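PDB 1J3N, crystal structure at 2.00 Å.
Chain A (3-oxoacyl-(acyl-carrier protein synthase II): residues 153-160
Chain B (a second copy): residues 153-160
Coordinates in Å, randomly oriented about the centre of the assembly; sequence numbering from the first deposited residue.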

# COMPACT_ATOMS: atom_id res chain seq x y z
N PRO A 153 -11.84 -8.93 -1.02
CA PRO A 153 -10.50 -8.42 -0.68
C PRO A 153 -10.49 -6.93 -0.32
O PRO A 153 -11.10 -6.12 -1.01
N SER A 154 -9.79 -6.59 0.76
CA SER A 154 -9.68 -5.21 1.23
C SER A 154 -8.21 -4.85 1.35
O SER A 154 -7.56 -5.19 2.34
N SER A 155 -7.67 -4.17 0.34
CA SER A 155 -6.25 -3.81 0.37
C SER A 155 -5.98 -2.32 0.27
O SER A 155 -6.89 -1.51 0.02
N THR A 156 -4.72 -1.96 0.46
CA THR A 156 -4.29 -0.57 0.44
C THR A 156 -2.89 -0.41 -0.14
O THR A 156 -1.96 -1.07 0.29
N VAL A 157 -2.75 0.49 -1.11
CA VAL A 157 -1.44 0.77 -1.71
C VAL A 157 -1.05 2.20 -1.33
O VAL A 157 -1.90 3.09 -1.23
N VAL A 158 0.24 2.40 -1.09
CA VAL A 158 0.79 3.69 -0.72
C VAL A 158 2.02 3.90 -1.60
O VAL A 158 3.08 3.34 -1.33
N THR A 159 1.85 4.67 -2.67
CA THR A 159 2.93 4.96 -3.59
C THR A 159 2.95 6.44 -3.94
O THR A 159 3.08 6.84 -5.11
N ALA A 160 2.82 7.27 -2.91
CA ALA A 160 2.83 8.71 -3.08
C ALA A 160 1.90 9.17 -4.21
O ALA A 160 0.71 8.84 -4.22
N PRO B 153 7.64 -2.89 -12.42
CA PRO B 153 6.69 -2.27 -11.49
C PRO B 153 7.25 -2.14 -10.07
O PRO B 153 7.90 -3.06 -9.56
N SER B 154 6.98 -1.00 -9.43
CA SER B 154 7.44 -0.75 -8.08
C SER B 154 6.22 -0.31 -7.27
O SER B 154 5.77 0.82 -7.41
N SER B 155 5.69 -1.21 -6.45
CA SER B 155 4.52 -0.87 -5.66
C SER B 155 4.73 -1.17 -4.18
O SER B 155 5.73 -1.76 -3.78
N THR B 156 3.76 -0.76 -3.38
CA THR B 156 3.84 -0.91 -1.93
C THR B 156 2.45 -1.13 -1.37
O THR B 156 1.51 -0.43 -1.73
N VAL B 157 2.32 -2.12 -0.50
CA VAL B 157 1.05 -2.39 0.14
C VAL B 157 1.23 -2.06 1.63
O VAL B 157 2.31 -2.26 2.18
N VAL B 158 0.18 -1.53 2.24
CA VAL B 158 0.18 -1.17 3.65
C VAL B 158 -1.17 -1.65 4.20
O VAL B 158 -2.16 -0.93 4.11
N THR B 159 -1.20 -2.86 4.74
CA THR B 159 -2.43 -3.42 5.28
C THR B 159 -2.20 -4.07 6.63
O THR B 159 -2.59 -5.22 6.85
N ALA B 160 -1.57 -3.33 7.54
CA ALA B 160 -1.30 -3.83 8.88
C ALA B 160 -0.59 -5.19 8.88
O ALA B 160 0.36 -5.40 8.13

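Where two copies of a protein meet through the same segment, a few backbone hydrogen bonds can fix the register while side chains close over the polar groups that remain. The synthase dimer illustrates this with a single beta bridge centred on A:Val157 and B:Val157, whose CA atoms lie 4.4 Å apart. On one side B:Val158 N donates to A:Thr156 O at 2.9 Å; on the other A:Val158 N donates to B:Thr156 O at 3.2 Å. Each threonine carbonyl also receives a CA-H...O contact, B:Val157 CA to A:Thr156 O at 3.3 Å and A:Val157 CA to B:Thr156 O at 3.2 Å, so the same acceptors serve twice.

Not every polar group is so fortunate. The amides of A:Thr156 and B:Thr156 and the carbonyls of A:Val158 and B:Val158 are buried by the contact without a partner in the model. Methyl groups help to cover the amides: B:Thr159 CG2 lies 3.4 Å from A:Thr156 N, and A:Thr159 CG2 lies 3.6 Å from B:Thr156 N. A:Thr156 points toward the other stretch and B:Thr156 sideways, both m; A:Thr156 CB lies 3.2 Å from B:Val158 O, and B:Thr156 CB 3.2 Å from A:Val158 O. A:Thr159 and B:Thr159 point toward the opposing stretch in the p rotamer, and their OG1 atoms are hydrogen-bonded elsewhere in the structure, as are the OG atoms of A:Ser154, A:Ser155, B:Ser154 and B:Ser155. B:Thr159 CG2 also comes within 3.7 Å of A:Ser155 OG, a serine in the t rotamer.

The one apolar side-chain pair is made by the same residue in each chain. A:Val158 and B:Val158, both t, leave the backbone sideways yet bring A:Val158 CG2 and B:Val158 CG2 to 3.4 Å, a tight methyl contact. The side chains of A:Val157 and B:Val157, both m, set off sideways. A:Val157 CB lies 3.5 Å from B:Thr156 O and B:Val157 CB 3.8 Å from A:Thr156 O. The two hydrogen bonds accompany the register, and hydrocarbon lies against the polar groups they leave out.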

# COMPACT_ATOMS: atom_id res chain seq x y z
CB PRO A 153 -9.70 -8.73 -1.94
CG PRO A 153 -10.29 -10.03 -2.39
CD PRO A 153 -11.78 -9.79 -2.22
CB SER A 154 -10.37 -5.07 2.60
OG SER A 154 -10.49 -3.72 2.99
CB SER A 155 -5.50 -4.55 -0.75
OG SER A 155 -4.10 -4.55 -0.48
CB THR A 156 -4.27 0.02 1.87
OG1 THR A 156 -5.59 -0.03 2.43
CG2 THR A 156 -3.76 1.45 1.85
CB VAL A 157 -1.47 0.64 -3.25
CG1 VAL A 157 -1.77 -0.80 -3.66
CG2 VAL A 157 -2.51 1.59 -3.84
CB VAL A 158 1.22 3.72 0.77
CG1 VAL A 158 1.86 5.07 1.11
CG2 VAL A 158 -0.00 3.47 1.66
CB THR A 159 2.82 4.10 -4.87
OG1 THR A 159 1.49 4.15 -5.39
CG2 THR A 159 3.18 2.64 -4.55
CB ALA A 160 4.26 9.18 -3.33
CB PRO B 153 5.48 -3.20 -11.56
CG PRO B 153 5.51 -3.63 -13.00
CD PRO B 153 6.98 -3.93 -13.22
CB SER B 154 8.52 0.35 -8.09
OG SER B 154 9.06 0.59 -6.80
CB SER B 155 3.28 -1.62 -6.17
OG SER B 155 2.09 -1.00 -5.70
CB THR B 156 4.39 0.37 -1.27
OG1 THR B 156 5.69 0.65 -1.80
CG2 THR B 156 4.47 0.21 0.25
CB VAL B 157 0.62 -3.87 -0.00
CG1 VAL B 157 0.22 -4.17 -1.44
CG2 VAL B 157 1.75 -4.78 0.42
CB VAL B 158 0.27 0.37 3.83
CG1 VAL B 158 0.23 0.72 5.31
CG2 VAL B 158 1.55 0.91 3.19
CB THR B 159 -3.06 -4.47 4.32
OG1 THR B 159 -2.05 -5.40 3.90
CG2 THR B 159 -3.67 -3.79 3.10
CB ALA B 160 -2.62 -3.92 9.67